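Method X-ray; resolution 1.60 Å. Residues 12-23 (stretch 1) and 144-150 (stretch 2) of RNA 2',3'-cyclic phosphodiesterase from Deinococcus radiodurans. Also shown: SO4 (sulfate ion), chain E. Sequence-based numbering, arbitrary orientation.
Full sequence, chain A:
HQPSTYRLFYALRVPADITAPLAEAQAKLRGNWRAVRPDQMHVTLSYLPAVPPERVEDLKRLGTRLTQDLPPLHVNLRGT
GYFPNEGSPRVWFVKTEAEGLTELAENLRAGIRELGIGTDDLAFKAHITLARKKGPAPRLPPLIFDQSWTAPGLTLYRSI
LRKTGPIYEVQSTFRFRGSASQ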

# COMPACT_ATOMS: atom_id res chain seq x y z
N LEU A 12 -2.39 -2.62 3.40
CA LEU A 12 -2.17 -2.78 4.85
C LEU A 12 -1.79 -1.44 5.46
O LEU A 12 -0.91 -0.72 4.95
CB LEU A 12 -1.03 -3.78 5.13
CG LEU A 12 -1.13 -5.12 4.39
CD1 LEU A 12 0.10 -6.00 4.83
CD2 LEU A 12 -2.41 -5.82 4.83
N ARG A 13 -2.46 -1.09 6.56
CA ARG A 13 -2.09 0.04 7.38
C ARG A 13 -0.74 -0.23 8.03
O ARG A 13 -0.36 -1.38 8.22
CB ARG A 13 -3.17 0.22 8.44
CG ARG A 13 -2.89 1.22 9.42
CD ARG A 13 -3.88 1.11 10.60
NE ARG A 13 -3.44 2.10 11.54
CZ ARG A 13 -2.71 1.85 12.62
NH1 ARG A 13 -2.40 0.61 12.97
NH2 ARG A 13 -2.35 2.87 13.37
N VAL A 14 -0.01 0.83 8.33
CA VAL A 14 1.30 0.72 8.97
C VAL A 14 1.18 1.35 10.34
O VAL A 14 0.78 2.53 10.44
CB VAL A 14 2.37 1.43 8.13
CG1 VAL A 14 3.74 1.29 8.78
CG2 VAL A 14 2.41 0.76 6.74
N PRO A 15 1.49 0.65 11.43
CA PRO A 15 1.25 1.17 12.77
C PRO A 15 2.35 2.12 13.23
O PRO A 15 3.40 2.25 12.60
CB PRO A 15 1.22 -0.08 13.66
CG PRO A 15 2.16 -1.07 12.88
CD PRO A 15 1.92 -0.77 11.42
N ALA A 16 2.04 2.75 14.33
CA ALA A 16 2.88 3.85 14.84
C ALA A 16 4.30 3.41 15.10
O ALA A 16 5.24 4.20 14.95
CB ALA A 16 2.29 4.39 16.13
N ASP A 17 4.49 2.17 15.57
CA ASP A 17 5.86 1.78 15.88
C ASP A 17 6.69 1.55 14.65
O ASP A 17 7.92 1.39 14.78
CB ASP A 17 5.90 0.47 16.71
CG ASP A 17 5.30 0.64 18.08
OD1 ASP A 17 5.09 1.78 18.58
OD2 ASP A 17 5.03 -0.39 18.77
N ILE A 18 6.06 1.54 13.48
CA ILE A 18 6.77 1.41 12.21
C ILE A 18 6.86 2.74 11.50
O ILE A 18 7.90 3.07 10.93
CB ILE A 18 6.08 0.34 11.32
CG1 ILE A 18 6.01 -1.02 12.03
CG2 ILE A 18 6.79 0.24 9.96
CD1 ILE A 18 7.41 -1.67 12.28
N THR A 19 5.77 3.54 11.52
CA THR A 19 5.89 4.82 10.82
C THR A 19 6.91 5.70 11.50
O THR A 19 7.50 6.57 10.85
CB THR A 19 4.54 5.53 10.67
OG1 THR A 19 3.92 5.74 11.95
CG2 THR A 19 3.58 4.71 9.77
N ALA A 20 7.15 5.50 12.81
CA ALA A 20 8.08 6.42 13.47
C ALA A 20 9.50 6.22 12.98
O ALA A 20 10.15 7.24 12.63
CB ALA A 20 8.00 6.30 15.00
N PRO A 21 10.05 5.02 12.93
CA PRO A 21 11.41 4.90 12.39
C PRO A 21 11.48 5.22 10.91
O PRO A 21 12.51 5.71 10.43
CB PRO A 21 11.80 3.46 12.71
CG PRO A 21 10.48 2.72 12.94
CD PRO A 21 9.61 3.74 13.59
N LEU A 22 10.40 5.01 10.18
CA LEU A 22 10.43 5.41 8.78
C LEU A 22 10.52 6.92 8.66
O LEU A 22 11.18 7.46 7.77
CB LEU A 22 9.20 4.88 8.06
CG LEU A 22 9.19 3.33 7.94
CD1 LEU A 22 7.93 2.91 7.20
CD2 LEU A 22 10.47 2.79 7.21
N ALA A 23 9.76 7.64 9.48
CA ALA A 23 9.86 9.08 9.42
C ALA A 23 11.24 9.56 9.80
O ALA A 23 11.69 10.59 9.29
CB ALA A 23 8.85 9.73 10.37
N ILE A 144 18.83 -0.14 5.89
CA ILE A 144 18.04 -1.34 6.13
C ILE A 144 17.38 -1.22 7.49
O ILE A 144 17.82 -0.46 8.37
CB ILE A 144 18.90 -2.63 6.04
CG1 ILE A 144 19.99 -2.64 7.10
CG2 ILE A 144 19.41 -2.86 4.59
CD1 ILE A 144 20.84 -4.02 7.07
N PHE A 145 16.28 -1.97 7.66
CA PHE A 145 15.49 -1.91 8.87
C PHE A 145 15.32 -3.32 9.43
O PHE A 145 15.41 -4.32 8.71
CB PHE A 145 14.10 -1.29 8.56
CG PHE A 145 14.18 0.11 8.06
CD1 PHE A 145 14.32 0.38 6.72
CD2 PHE A 145 14.06 1.16 8.95
CE1 PHE A 145 14.42 1.69 6.28
CE2 PHE A 145 14.12 2.45 8.53
CZ PHE A 145 14.31 2.74 7.19
N ASP A 146 15.13 -3.39 10.75
CA ASP A 146 14.90 -4.68 11.36
C ASP A 146 13.55 -4.78 12.05
O ASP A 146 13.30 -5.80 12.71
CB ASP A 146 16.00 -5.03 12.37
CG ASP A 146 16.10 -4.05 13.55
OD1 ASP A 146 15.23 -3.20 13.78
OD2 ASP A 146 17.09 -4.16 14.31
N GLN A 147 12.68 -3.78 11.89
CA GLN A 147 11.42 -3.79 12.61
C GLN A 147 10.38 -4.61 11.86
O GLN A 147 10.48 -4.86 10.65
CB GLN A 147 10.89 -2.39 12.79
CG GLN A 147 11.81 -1.44 13.62
CD GLN A 147 12.83 -0.67 12.75
OE1 GLN A 147 13.12 -1.04 11.64
NE2 GLN A 147 13.37 0.40 13.30
N SER A 148 9.40 -5.08 12.62
CA SER A 148 8.32 -5.84 12.02
C SER A 148 7.05 -5.52 12.79
O SER A 148 7.08 -4.98 13.91
CB SER A 148 8.59 -7.34 12.08
OG SER A 148 8.73 -7.75 13.42
N TRP A 149 5.90 -5.90 12.19
CA TRP A 149 4.64 -5.76 12.93
C TRP A 149 3.68 -6.84 12.50
O TRP A 149 3.84 -7.44 11.44
CB TRP A 149 3.95 -4.41 12.72
CG TRP A 149 3.24 -4.20 11.39
CD1 TRP A 149 1.87 -4.22 11.23
CD2 TRP A 149 3.79 -3.79 10.13
NE1 TRP A 149 1.56 -3.90 9.95
CE2 TRP A 149 2.70 -3.62 9.25
CE3 TRP A 149 5.10 -3.55 9.64
CZ2 TRP A 149 2.86 -3.23 7.91
CZ3 TRP A 149 5.25 -3.16 8.30
CH2 TRP A 149 4.12 -2.97 7.46
N THR A 150 2.62 -7.01 13.27
CA THR A 150 1.56 -7.97 12.95
C THR A 150 0.35 -7.22 12.44
O THR A 150 -0.20 -6.35 13.15
CB THR A 150 1.20 -8.80 14.17
OG1 THR A 150 2.33 -9.57 14.56
CG2 THR A 150 0.08 -9.79 13.82
S SO4 E . -1.18 1.80 16.13
O1 SO4 E . -1.76 0.56 15.59
O2 SO4 E . -0.63 2.65 15.10
O3 SO4 E . -2.27 2.57 16.73
O4 SO4 E . -0.19 1.51 17.17
O HOH W 1 -1.40 -3.34 9.65

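Stretch 1 begins in a strand, turns through Pro-15 at the N-cap position, and enters a helix at Ala-16. Stretch 2 runs alongside as loop, then strand from Ser-148. The CA atoms of Ile-18 and Gln-147 lie 7.0 Å apart. No direct hydrogen bond joins the two stretches; the fit is mostly one of shape.

Trp-149 gives the most surface to the contact. Its indole lies against the turn before the helix. Pro-15 CD sits over one face, 3.4 Å from the centroid of the five-membered ring defined by Trp-149 CG, CD1, NE1, CE2 and CD2. This is a CH-pi contact, nearly along the ring normal. Val-14 lies over the same ring system. Ile-18 CG1 packs 3.6 Å from Trp-149 CE3. Ile-18 CD1 reaches further, to 3.6 Å from Gln-147 CB, and so fills the space between Trp-149 and Gln-147.

One water bridges the polar edge. It donates to Arg-13 O (2.6 Å from the water O) and accepts from Trp-149 NE1 (3.0 Å from the water O).

Further along the helix, Pro-21 CB meets Gln-147 NE2 at 3.5 Å. Leu-22 points sideways at CB, but its end comes nearer. Leu-22 CD2 covers one face of Phe-145, 3.8 Å from Phe-145 CZ, in a second CH-pi contact.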